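Local coordinates for protein berberine bridge enzyme-like 28 (Arabidopsis thaliana, PDB 5D79) that binds FAD as an oxidoreductase of the berberine bridge enzyme-like family and takes part in the plant's adaptation to salt stress, at residues Thr149-Gly154 against Val177-Gln182; Ala171-Thr176 against Tyr188-Arg193. All coordinates share one frame; numbering follows the deposited sequence.

Contact 1 (Thr149-Gly154 against Val177-Gln182); sequences TGATAG and VGVGGQ. With FAD (flavin-adenine dinucleotide), chain E.
A153 and V177 meet in one of two strong backbone hydrogen bonds: A153 N donates to V177 O at 2.8 Å. The other, from V179 N to A151 O at 2.9 Å, is almost straight (171°). Together they frame the single bridge where the backbones of T152 and G178 pass, and this is the tight part. V179 fills it: its CG2, set between its own backbone N and carbonyl carbon, reaches A151 O at 3.3 Å and also lies against T149 CA. The branched side chain thus covers the bend of 149-154 without polar demands. Toward T149 the fit loosens, although that end too is buried; G180 N reaches T149 O only in a weak, bent bond of 3.4 Å.

V177 turns away from 149-154 to the cofactor. Its CG2 sits over the face of the isoalloxazine benzene ring, 3.7 Å from FAD C9, while CG1 lies near FAD O2' and O2P. V177 also touches H111, the residue known to carry the covalent flavin link, which is not formed in this structure. An alanine here would probably open a gap against that face of the ring and give the flavin more play against H111. Around V179 glycines suit the chain, since a CB on G178, G180 or G181 would collide with FAD. G178 N holds FAD O2P at 2.7 Å and G181 N holds FAD O1P at 3.0 Å, so one phosphate rests at the start of helix 179-184, a glycine-rich N-terminus whose backbone N-H groups hold it, in the PCMH-type FAD-binding domain.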
ATOM      1  N   THR A 149       7.864   2.519 -12.677  1.00 23.00           N
ATOM      2  CA  THR A 149       7.183   2.839 -11.422  1.00 24.82           C
ATOM      3  C   THR A 149       5.938   3.731 -11.535  1.00 29.68           C
ATOM      4  O   THR A 149       5.225   3.932 -10.546  1.00 28.91           O
ATOM      5  CB  THR A 149       8.168   3.513 -10.459  1.00 20.93           C
ATOM      6  OG1 THR A 149       8.901   4.517 -11.170  1.00 18.07           O
ATOM      7  CG2 THR A 149       9.134   2.473  -9.888  1.00 21.10           C
ATOM      8  N   GLY A 150       5.676   4.268 -12.725  1.00 32.42           N
ATOM      9  CA  GLY A 150       4.487   5.071 -12.940  1.00 29.06           C
ATOM     10  C   GLY A 150       3.267   4.207 -13.191  1.00 25.03           C
ATOM     11  O   GLY A 150       2.141   4.706 -13.235  1.00 24.95           O
ATOM     12  N   ALA A 151       3.501   2.905 -13.345  1.00 20.22           N
ATOM     13  CA  ALA A 151       2.445   1.949 -13.635  1.00 16.80           C
ATOM     14  C   ALA A 151       1.600   1.669 -12.401  1.00 21.36           C
ATOM     15  O   ALA A 151       2.078   1.786 -11.274  1.00 15.26           O
ATOM     16  CB  ALA A 151       3.036   0.668 -14.172  1.00 16.72           C
ATOM     17  N   THR A 152       0.336   1.311 -12.608  1.00 19.67           N
ATOM     18  CA  THR A 152      -0.484   0.899 -11.488  1.00 15.52           C
ATOM     19  C   THR A 152      -0.464  -0.605 -11.406  1.00 14.10           C
ATOM     20  O   THR A 152      -0.140  -1.273 -12.381  1.00 17.31           O
ATOM     21  CB  THR A 152      -1.941   1.356 -11.602  1.00 19.18           C
ATOM     22  OG1 THR A 152      -2.577   0.648 -12.675  1.00 19.57           O
ATOM     23  CG2 THR A 152      -2.039   2.869 -11.813  1.00 16.96           C
ATOM     24  N   ALA A 153      -0.817  -1.123 -10.236  1.00 16.41           N
ATOM     25  CA  ALA A 153      -1.016  -2.547 -10.036  1.00 15.24           C
ATOM     26  C   ALA A 153      -2.045  -3.120 -11.034  1.00 16.14           C
ATOM     27  O   ALA A 153      -1.853  -4.210 -11.575  1.00 16.18           O
ATOM     28  CB  ALA A 153      -1.448  -2.811  -8.609  1.00 14.23           C
ATOM     29  N   GLY A 154      -3.119  -2.378 -11.285  1.00 14.72           N
ATOM     30  CA  GLY A 154      -4.095  -2.772 -12.282  1.00 18.41           C
ATOM     31  C   GLY A 154      -3.537  -2.928 -13.690  1.00 19.52           C
ATOM     32  O   GLY A 154      -3.873  -3.880 -14.397  1.00 15.46           O
ATOM     33  N   VAL A 177      -3.734   1.609  -7.429  1.00 16.31           N
ATOM     34  CA  VAL A 177      -2.572   1.830  -6.599  1.00 15.37           C
ATOM     35  C   VAL A 177      -1.302   1.639  -7.431  1.00 18.85           C
ATOM     36  O   VAL A 177      -1.167   0.662  -8.170  1.00 17.63           O
ATOM     37  CB  VAL A 177      -2.566   0.892  -5.383  1.00 18.13           C
ATOM     38  CG1 VAL A 177      -1.262   1.027  -4.615  1.00 16.79           C
ATOM     39  CG2 VAL A 177      -3.753   1.198  -4.481  1.00 11.97           C
ATOM     40  N   GLY A 178      -0.376   2.585  -7.305  1.00 17.54           N
ATOM     41  CA  GLY A 178       0.836   2.572  -8.094  1.00 17.85           C
ATOM     42  C   GLY A 178       1.839   1.573  -7.581  1.00 18.66           C
ATOM     43  O   GLY A 178       1.889   1.295  -6.383  1.00 22.65           O
ATOM     44  N   VAL A 179       2.652   1.031  -8.481  1.00 19.01           N
ATOM     45  CA  VAL A 179       3.675   0.087  -8.064  1.00 19.75           C
ATOM     46  C   VAL A 179       4.832   0.833  -7.383  1.00 20.61           C
ATOM     47  O   VAL A 179       5.560   0.261  -6.572  1.00 20.98           O
ATOM     48  CB  VAL A 179       4.193  -0.755  -9.258  1.00 13.59           C
ATOM     49  CG1 VAL A 179       3.063  -1.593  -9.849  1.00 13.40           C
ATOM     50  CG2 VAL A 179       4.807   0.145 -10.309  1.00 15.51           C
ATOM     51  N   GLY A 180       4.987   2.116  -7.694  1.00 18.44           N
ATOM     52  CA  GLY A 180       6.048   2.903  -7.098  1.00 18.51           C
ATOM     53  C   GLY A 180       5.968   2.945  -5.584  1.00 20.39           C
ATOM     54  O   GLY A 180       6.899   2.537  -4.893  1.00 19.59           O
ATOM     55  N   GLY A 181       4.860   3.452  -5.065  1.00 19.61           N
ATOM     56  CA  GLY A 181       4.677   3.536  -3.632  1.00 13.19           C
ATOM     57  C   GLY A 181       4.417   2.181  -3.003  1.00 15.56           C
ATOM     58  O   GLY A 181       4.993   1.861  -1.955  1.00 17.16           O
ATOM     59  N   GLN A 182       3.568   1.373  -3.636  1.00 14.63           N
ATOM     60  CA  GLN A 182       3.151   0.116  -3.019  1.00 15.47           C
ATOM     61  C   GLN A 182       4.321  -0.871  -2.869  1.00 15.99           C
ATOM     62  O   GLN A 182       4.506  -1.459  -1.806  1.00 15.12           O
ATOM     63  CB  GLN A 182       2.004  -0.537  -3.809  1.00 12.63           C
ATOM     64  CG  GLN A 182       1.514  -1.829  -3.149  1.00 16.31           C
ATOM     65  CD  GLN A 182       0.370  -2.527  -3.876  1.00 21.95           C
ATOM     66  OE1 GLN A 182       0.575  -3.544  -4.525  1.00 28.10           O
ATOM     67  NE2 GLN A 182      -0.841  -2.008  -3.732  1.00 22.12           N
TER
HETATM   68  PA  FAD E 603       1.990   7.480  -3.978  1.00 19.33           P
HETATM   69  O1A FAD E 603       1.276   8.534  -3.170  1.00 16.53           O
HETATM   70  O2A FAD E 603       2.259   7.913  -5.400  1.00 22.48           O
HETATM   71  O5B FAD E 603       3.347   7.044  -3.216  1.00 21.27           O
HETATM   72  C5B FAD E 603       3.353   6.765  -1.823  1.00 21.66           C
HETATM   73  C4B FAD E 603       4.743   6.927  -1.193  1.00 19.79           C
HETATM   74  O4B FAD E 603       5.701   6.259  -1.995  1.00 17.36           O
HETATM   75  C3B FAD E 603       5.150   8.391  -1.116  1.00 21.02           C
HETATM   76  O3B FAD E 603       5.897   8.652   0.052  1.00 17.24           O
HETATM   77  C2B FAD E 603       5.997   8.573  -2.363  1.00 24.69           C
HETATM   78  O2B FAD E 603       6.960   9.602  -2.220  1.00 24.27           O
HETATM   79  C1B FAD E 603       6.604   7.189  -2.568  1.00 18.46           C
HETATM   80  N9A FAD E 603       6.880   6.843  -3.980  1.00 16.91           N
HETATM   81  C8A FAD E 603       5.990   6.639  -5.011  1.00 16.45           C
HETATM   82  N7A FAD E 603       6.693   6.322  -6.128  1.00 16.40           N
HETATM   83  C5A FAD E 603       8.014   6.318  -5.829  1.00 17.79           C
HETATM   84  C6A FAD E 603       9.166   6.068  -6.575  1.00 18.31           C
HETATM   85  N6A FAD E 603       9.091   5.524  -7.784  1.00 17.68           N
HETATM   86  N1A FAD E 603      10.404   6.143  -5.967  1.00 19.49           N
HETATM   87  C2A FAD E 603      10.500   6.455  -4.628  1.00 15.59           C
HETATM   88  N3A FAD E 603       9.355   6.706  -3.897  1.00 17.51           N
HETATM   89  C4A FAD E 603       8.136   6.638  -4.482  1.00 18.39           C
HETATM   90  N1  FAD E 603      -1.680  -1.445   0.317  1.00 18.24           N
HETATM   91  C2  FAD E 603      -1.591  -2.811   0.523  1.00 23.95           C
HETATM   92  O2  FAD E 603      -0.489  -3.371   0.550  1.00 15.93           O
HETATM   93  N3  FAD E 603      -2.756  -3.553   0.679  1.00 28.03           N
HETATM   94  C4  FAD E 603      -4.003  -2.952   0.637  1.00 25.29           C
HETATM   95  O4  FAD E 603      -5.014  -3.656   0.664  1.00 24.15           O
HETATM   96  C4X FAD E 603      -4.088  -1.578   0.407  1.00 22.61           C
HETATM   97  N5  FAD E 603      -5.315  -0.959   0.224  1.00 19.88           N
HETATM   98  C5X FAD E 603      -5.361   0.323  -0.303  1.00 19.29           C
HETATM   99  C6  FAD E 603      -6.561   0.885  -0.734  1.00 19.06           C
HETATM  100  C7  FAD E 603      -6.592   2.181  -1.256  1.00 20.95           C
HETATM  101  C7M FAD E 603      -7.891   2.779  -1.706  1.00 20.66           C
HETATM  102  C8  FAD E 603      -5.408   2.908  -1.393  1.00 21.00           C
HETATM  103  C8M FAD E 603      -5.416   4.311  -1.926  1.00 16.28           C
HETATM  104  C9  FAD E 603      -4.211   2.349  -0.960  1.00 23.36           C
HETATM  105  C9A FAD E 603      -4.190   1.081  -0.370  1.00 22.54           C
HETATM  106  N10 FAD E 603      -3.005   0.532   0.096  1.00 17.20           N
HETATM  107  C10 FAD E 603      -2.913  -0.840   0.218  1.00 16.46           C
HETATM  108  C1' FAD E 603      -1.823   1.406   0.383  1.00 11.40           C
HETATM  109  C2' FAD E 603      -0.898   1.589  -0.806  1.00 14.78           C
HETATM  110  O2' FAD E 603      -0.285   0.354  -1.108  1.00 20.14           O
HETATM  111  C3' FAD E 603       0.132   2.646  -0.429  1.00 15.36           C
HETATM  112  O3' FAD E 603      -0.535   3.878  -0.262  1.00 19.46           O
HETATM  113  C4' FAD E 603       1.172   2.841  -1.505  1.00 12.97           C
HETATM  114  O4' FAD E 603       2.339   3.382  -0.945  1.00 14.89           O
HETATM  115  C5' FAD E 603       0.666   3.850  -2.512  1.00 13.28           C
HETATM  116  O5' FAD E 603       1.465   3.772  -3.670  1.00 15.51           O
HETATM  117  P   FAD E 603       1.168   4.823  -4.843  1.00 18.14           P
HETATM  118  O1P FAD E 603       2.282   4.790  -5.855  1.00 15.08           O
HETATM  119  O2P FAD E 603      -0.166   4.547  -5.491  1.00 13.22           O
HETATM  120  O3P FAD E 603       1.054   6.169  -3.959  1.00 22.20           O

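Contact 2 (Ala171-Thr176 against Tyr188-Arg193); sequences AGIHPT and YGTLLR. With FAD (flavin-adenine dinucleotide), chain E.
The backbones of G172 and G189 pass with their CA atoms 4.1 Å apart, close enough for two CA-H...O contacts of 3.2 Å, from G189 CA to A171 O and from G172 CA to Y188 O. G189 is suited to this approach because a side chain on it would point at 171-176 and run into A171 O. Two waters donate to A171 O, one of them at 2.7 Å; that one accepts from T190 N and the other from L191 N. A171 O therefore reaches the type I turn G189-L192 through water where no direct bond forms.

Among the side chains, I173 and T190 meet at about a right angle, methyl against methyl, with I173 CG2 and T190 CG2 3.8 Å apart. In both residues CG2 stands anti to the carbonyl carbon, which brings these branches together beside strand 284-292.

At the flavin's pyrimidine end Y188 N donates to FAD O2 at 3.1 Å, and FAD N3 returns a weak bond to Y188 O, the same oxygen that receives the G172 CA-H. The phenol ring folds back under a chi1 of 69°, with CG between the backbone N and carbonyl carbon, so that FAD N3 lies 3.7 Å above the ring plane, over its centre. Its other neighbours include Y470 and R287. Farther along the flavin, H174 brings one imidazole face to FAD C6, and its ND1 comes within 3.4 Å of FAD N5. Both rings are steeply tilted to the flavin, each giving its flat face to one atom, a place an aromatic suits. Backbone bonds at the pyrimidine edge and rings on opposite sides of the flavin plane form part of the isoalloxazine pocket of the PCMH-type FAD-binding domain.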
ATOM      1  N   ALA A 171       0.544  -8.667  -5.510  1.00 17.65           N
ATOM      2  CA  ALA A 171       0.456  -7.282  -5.041  1.00 16.10           C
ATOM      3  C   ALA A 171      -0.944  -7.036  -4.489  1.00 16.15           C
ATOM      4  O   ALA A 171      -1.699  -7.993  -4.292  1.00 12.47           O
ATOM      5  CB  ALA A 171       0.782  -6.305  -6.158  1.00 16.23           C
ATOM      6  N   GLY A 172      -1.298  -5.774  -4.253  1.00 14.64           N
ATOM      7  CA  GLY A 172      -2.568  -5.445  -3.622  1.00 13.60           C
ATOM      8  C   GLY A 172      -3.806  -5.690  -4.467  1.00 15.08           C
ATOM      9  O   GLY A 172      -3.718  -5.986  -5.669  1.00 17.20           O
ATOM     10  N   ILE A 173      -4.982  -5.567  -3.858  1.00 14.12           N
ATOM     11  CA  ILE A 173      -6.209  -5.822  -4.623  1.00 18.62           C
ATOM     12  C   ILE A 173      -6.742  -4.592  -5.368  1.00 16.12           C
ATOM     13  O   ILE A 173      -7.559  -4.739  -6.265  1.00 18.67           O
ATOM     14  CB  ILE A 173      -7.373  -6.375  -3.732  1.00 24.89           C
ATOM     15  CG1 ILE A 173      -7.979  -5.268  -2.866  1.00 25.07           C
ATOM     16  CG2 ILE A 173      -6.922  -7.596  -2.915  1.00 22.99           C
ATOM     17  CD1 ILE A 173      -9.175  -5.696  -2.055  1.00 26.93           C
ATOM     18  N   HIS A 174      -6.288  -3.395  -5.006  1.00 14.62           N
ATOM     19  CA  HIS A 174      -6.865  -2.169  -5.562  1.00 18.81           C
ATOM     20  C   HIS A 174      -6.105  -1.690  -6.823  1.00 18.57           C
ATOM     21  O   HIS A 174      -4.931  -1.320  -6.761  1.00 18.38           O
ATOM     22  CB  HIS A 174      -6.907  -1.078  -4.481  1.00 20.96           C
ATOM     23  CG  HIS A 174      -7.796  -1.407  -3.315  1.00 26.96           C
ATOM     24  ND1 HIS A 174      -7.371  -2.156  -2.237  1.00 27.53           N
ATOM     25  CD2 HIS A 174      -9.088  -1.088  -3.060  1.00 32.30           C
ATOM     26  CE1 HIS A 174      -8.359  -2.281  -1.367  1.00 24.18           C
ATOM     27  NE2 HIS A 174      -9.413  -1.644  -1.844  1.00 31.00           N
ATOM     28  N   PRO A 175      -6.783  -1.709  -7.982  1.00 15.07           N
ATOM     29  CA  PRO A 175      -6.099  -1.547  -9.271  1.00 15.33           C
ATOM     30  C   PRO A 175      -5.444  -0.183  -9.491  1.00 17.39           C
ATOM     31  O   PRO A 175      -4.495  -0.135 -10.267  1.00 20.79           O
ATOM     32  CB  PRO A 175      -7.220  -1.764 -10.300  1.00 17.03           C
ATOM     33  CG  PRO A 175      -8.307  -2.443  -9.568  1.00 22.73           C
ATOM     34  CD  PRO A 175      -8.222  -1.967  -8.147  1.00 18.42           C
ATOM     35  N   THR A 176      -5.919   0.889  -8.856  1.00 18.66           N
ATOM     36  CA  THR A 176      -5.363   2.222  -9.150  1.00 21.84           C
ATOM     37  C   THR A 176      -4.128   2.545  -8.279  1.00 20.86           C
ATOM     38  O   THR A 176      -3.535   3.624  -8.381  1.00 20.62           O
ATOM     39  CB  THR A 176      -6.430   3.373  -8.984  1.00 18.43           C
ATOM     40  OG1 THR A 176      -6.948   3.390  -7.646  1.00 21.04           O
ATOM     41  CG2 THR A 176      -7.581   3.232  -9.980  1.00 15.47           C
ATOM     42  N   TYR A 188       0.819  -6.145   0.198  1.00 17.13           N
ATOM     43  CA  TYR A 188       0.136  -7.429   0.346  1.00 19.01           C
ATOM     44  C   TYR A 188      -1.201  -7.431  -0.404  1.00 23.24           C
ATOM     45  O   TYR A 188      -1.789  -6.377  -0.679  1.00 24.12           O
ATOM     46  CB  TYR A 188      -0.080  -7.778   1.829  1.00 17.05           C
ATOM     47  CG  TYR A 188      -1.088  -6.921   2.584  1.00 15.32           C
ATOM     48  CD1 TYR A 188      -2.459  -7.097   2.415  1.00 16.95           C
ATOM     49  CD2 TYR A 188      -0.666  -5.961   3.490  1.00 16.95           C
ATOM     50  CE1 TYR A 188      -3.380  -6.322   3.102  1.00 18.40           C
ATOM     51  CE2 TYR A 188      -1.582  -5.177   4.187  1.00 21.15           C
ATOM     52  CZ  TYR A 188      -2.940  -5.364   3.991  1.00 20.88           C
ATOM     53  OH  TYR A 188      -3.847  -4.593   4.694  1.00 18.34           O
ATOM     54  N   GLY A 189      -1.666  -8.632  -0.725  1.00 21.78           N
ATOM     55  CA  GLY A 189      -2.924  -8.852  -1.418  1.00 17.93           C
ATOM     56  C   GLY A 189      -3.253 -10.326  -1.247  1.00 15.70           C
ATOM     57  O   GLY A 189      -2.682 -10.989  -0.370  1.00 14.52           O
ATOM     58  N   THR A 190      -4.122 -10.862  -2.095  1.00 12.21           N
ATOM     59  CA  THR A 190      -4.652 -12.205  -1.881  1.00 12.52           C
ATOM     60  C   THR A 190      -3.680 -13.387  -2.073  1.00 17.17           C
ATOM     61  O   THR A 190      -4.085 -14.539  -1.908  1.00 17.24           O
ATOM     62  CB  THR A 190      -5.854 -12.452  -2.794  1.00 15.12           C
ATOM     63  OG1 THR A 190      -5.434 -12.359  -4.156  1.00 14.93           O
ATOM     64  CG2 THR A 190      -6.920 -11.409  -2.539  1.00 15.04           C
ATOM     65  N   LEU A 191      -2.419 -13.120  -2.409  1.00 15.63           N
ATOM     66  CA  LEU A 191      -1.444 -14.195  -2.592  1.00 12.55           C
ATOM     67  C   LEU A 191      -0.333 -14.163  -1.548  1.00 15.14           C
ATOM     68  O   LEU A 191       0.662 -14.865  -1.684  1.00 16.11           O
ATOM     69  CB  LEU A 191      -0.818 -14.124  -3.987  1.00 10.64           C
ATOM     70  CG  LEU A 191      -1.634 -14.541  -5.218  1.00 15.81           C
ATOM     71  CD1 LEU A 191      -0.954 -14.079  -6.516  1.00 13.11           C
ATOM     72  CD2 LEU A 191      -1.850 -16.044  -5.233  1.00 17.11           C
ATOM     73  N   LEU A 192      -0.495 -13.353  -0.507  1.00 16.73           N
ATOM     74  CA  LEU A 192       0.598 -13.123   0.435  1.00 12.06           C
ATOM     75  C   LEU A 192       0.968 -14.372   1.214  1.00 12.93           C
ATOM     76  O   LEU A 192       2.110 -14.527   1.626  1.00 16.28           O
ATOM     77  CB  LEU A 192       0.255 -12.001   1.417  1.00 11.99           C
ATOM     78  CG  LEU A 192      -0.443 -12.307   2.752  1.00 13.15           C
ATOM     79  CD1 LEU A 192      -0.307 -11.102   3.675  1.00 14.32           C
ATOM     80  CD2 LEU A 192      -1.901 -12.638   2.533  1.00 11.52           C
ATOM     81  N   ARG A 193       0.011 -15.269   1.415  1.00 14.22           N
ATOM     82  CA  ARG A 193       0.286 -16.457   2.213  1.00 16.21           C
ATOM     83  C   ARG A 193       1.033 -17.489   1.378  1.00 11.95           C
ATOM     84  O   ARG A 193       1.674 -18.384   1.897  1.00 13.76           O
ATOM     85  CB  ARG A 193      -1.013 -17.045   2.780  1.00 19.23           C
ATOM     86  CG  ARG A 193      -1.773 -16.111   3.748  1.00 14.85           C
ATOM     87  CD  ARG A 193      -2.812 -16.890   4.559  1.00 14.25           C
ATOM     88  NE  ARG A 193      -2.207 -17.833   5.506  1.00 11.90           N
ATOM     89  CZ  ARG A 193      -2.144 -19.153   5.332  1.00 12.70           C
ATOM     90  NH1 ARG A 193      -2.644 -19.717   4.242  1.00 11.75           N
ATOM     91  NH2 ARG A 193      -1.577 -19.918   6.255  1.00 14.56           N
TER
HETATM   92  PA  FAD E 603       1.990   7.480  -3.978  1.00 19.33           P
HETATM   93  O1A FAD E 603       1.276   8.534  -3.170  1.00 16.53           O
HETATM   94  O2A FAD E 603       2.259   7.913  -5.400  1.00 22.48           O
HETATM   95  O5B FAD E 603       3.347   7.044  -3.216  1.00 21.27           O
HETATM   96  C5B FAD E 603       3.353   6.765  -1.823  1.00 21.66           C
HETATM   97  C4B FAD E 603       4.743   6.927  -1.193  1.00 19.79           C
HETATM   98  O4B FAD E 603       5.701   6.259  -1.995  1.00 17.36           O
HETATM   99  C3B FAD E 603       5.150   8.391  -1.116  1.00 21.02           C
HETATM  100  O3B FAD E 603       5.897   8.652   0.052  1.00 17.24           O
HETATM  101  C2B FAD E 603       5.997   8.573  -2.363  1.00 24.69           C
HETATM  102  O2B FAD E 603       6.960   9.602  -2.220  1.00 24.27           O
HETATM  103  C1B FAD E 603       6.604   7.189  -2.568  1.00 18.46           C
HETATM  104  N9A FAD E 603       6.880   6.843  -3.980  1.00 16.91           N
HETATM  105  C8A FAD E 603       5.990   6.639  -5.011  1.00 16.45           C
HETATM  106  N7A FAD E 603       6.693   6.322  -6.128  1.00 16.40           N
HETATM  107  C5A FAD E 603       8.014   6.318  -5.829  1.00 17.79           C
HETATM  108  C6A FAD E 603       9.166   6.068  -6.575  1.00 18.31           C
HETATM  109  N6A FAD E 603       9.091   5.524  -7.784  1.00 17.68           N
HETATM  110  N1A FAD E 603      10.404   6.143  -5.967  1.00 19.49           N
HETATM  111  C2A FAD E 603      10.500   6.455  -4.628  1.00 15.59           C
HETATM  112  N3A FAD E 603       9.355   6.706  -3.897  1.00 17.51           N
HETATM  113  C4A FAD E 603       8.136   6.638  -4.482  1.00 18.39           C
HETATM  114  N1  FAD E 603      -1.680  -1.445   0.317  1.00 18.24           N
HETATM  115  C2  FAD E 603      -1.591  -2.811   0.523  1.00 23.95           C
HETATM  116  O2  FAD E 603      -0.489  -3.371   0.550  1.00 15.93           O
HETATM  117  N3  FAD E 603      -2.756  -3.553   0.679  1.00 28.03           N
HETATM  118  C4  FAD E 603      -4.003  -2.952   0.637  1.00 25.29           C
HETATM  119  O4  FAD E 603      -5.014  -3.656   0.664  1.00 24.15           O
HETATM  120  C4X FAD E 603      -4.088  -1.578   0.407  1.00 22.61           C
HETATM  121  N5  FAD E 603      -5.315  -0.959   0.224  1.00 19.88           N
HETATM  122  C5X FAD E 603      -5.361   0.323  -0.303  1.00 19.29           C
HETATM  123  C6  FAD E 603      -6.561   0.885  -0.734  1.00 19.06           C
HETATM  124  C7  FAD E 603      -6.592   2.181  -1.256  1.00 20.95           C
HETATM  125  C7M FAD E 603      -7.891   2.779  -1.706  1.00 20.66           C
HETATM  126  C8  FAD E 603      -5.408   2.908  -1.393  1.00 21.00           C
HETATM  127  C8M FAD E 603      -5.416   4.311  -1.926  1.00 16.28           C
HETATM  128  C9  FAD E 603      -4.211   2.349  -0.960  1.00 23.36           C
HETATM  129  C9A FAD E 603      -4.190   1.081  -0.370  1.00 22.54           C
HETATM  130  N10 FAD E 603      -3.005   0.532   0.096  1.00 17.20           N
HETATM  131  C10 FAD E 603      -2.913  -0.840   0.218  1.00 16.46           C
HETATM  132  C1' FAD E 603      -1.823   1.406   0.383  1.00 11.40           C
HETATM  133  C2' FAD E 603      -0.898   1.589  -0.806  1.00 14.78           C
HETATM  134  O2' FAD E 603      -0.285   0.354  -1.108  1.00 20.14           O
HETATM  135  C3' FAD E 603       0.132   2.646  -0.429  1.00 15.36           C
HETATM  136  O3' FAD E 603      -0.535   3.878  -0.262  1.00 19.46           O
HETATM  137  C4' FAD E 603       1.172   2.841  -1.505  1.00 12.97           C
HETATM  138  O4' FAD E 603       2.339   3.382  -0.945  1.00 14.89           O
HETATM  139  C5' FAD E 603       0.666   3.850  -2.512  1.00 13.28           C
HETATM  140  O5' FAD E 603       1.465   3.772  -3.670  1.00 15.51           O
HETATM  141  P   FAD E 603       1.168   4.823  -4.843  1.00 18.14           P
HETATM  142  O1P FAD E 603       2.282   4.790  -5.855  1.00 15.08           O
HETATM  143  O2P FAD E 603      -0.166   4.547  -5.491  1.00 13.22           O
HETATM  144  O3P FAD E 603       1.054   6.169  -3.959  1.00 22.20           O
HETATM  145  O   HOH W   1      -0.998 -10.796  -3.455  1.00 12.50           O
HETATM  146  O   HOH W   2      -4.207  -9.117  -4.371  1.00 13.92           O

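From the N terminus the chain passes 149-154, then 171-176, then directly 177-182, and last 188-193, so the two contacts cross. Contact 1 closes a loop of 22 residues that carries helix 153-163 and strand 167-168; contact 2 closes a shorter one of 11 residues around helix 179-184. They are also joined directly, by probable hydrogen bonds from G154 N to P175 O (2.8 Å) and from G172 N to Q182 OE1 (2.9 Å). The crossed loops thus bind the starts of helices 153-163 and 179-184 to the approach to helix 192-195, with FAD stretched between them: phosphate and adenine at contact 1, much of the flavin at contact 2.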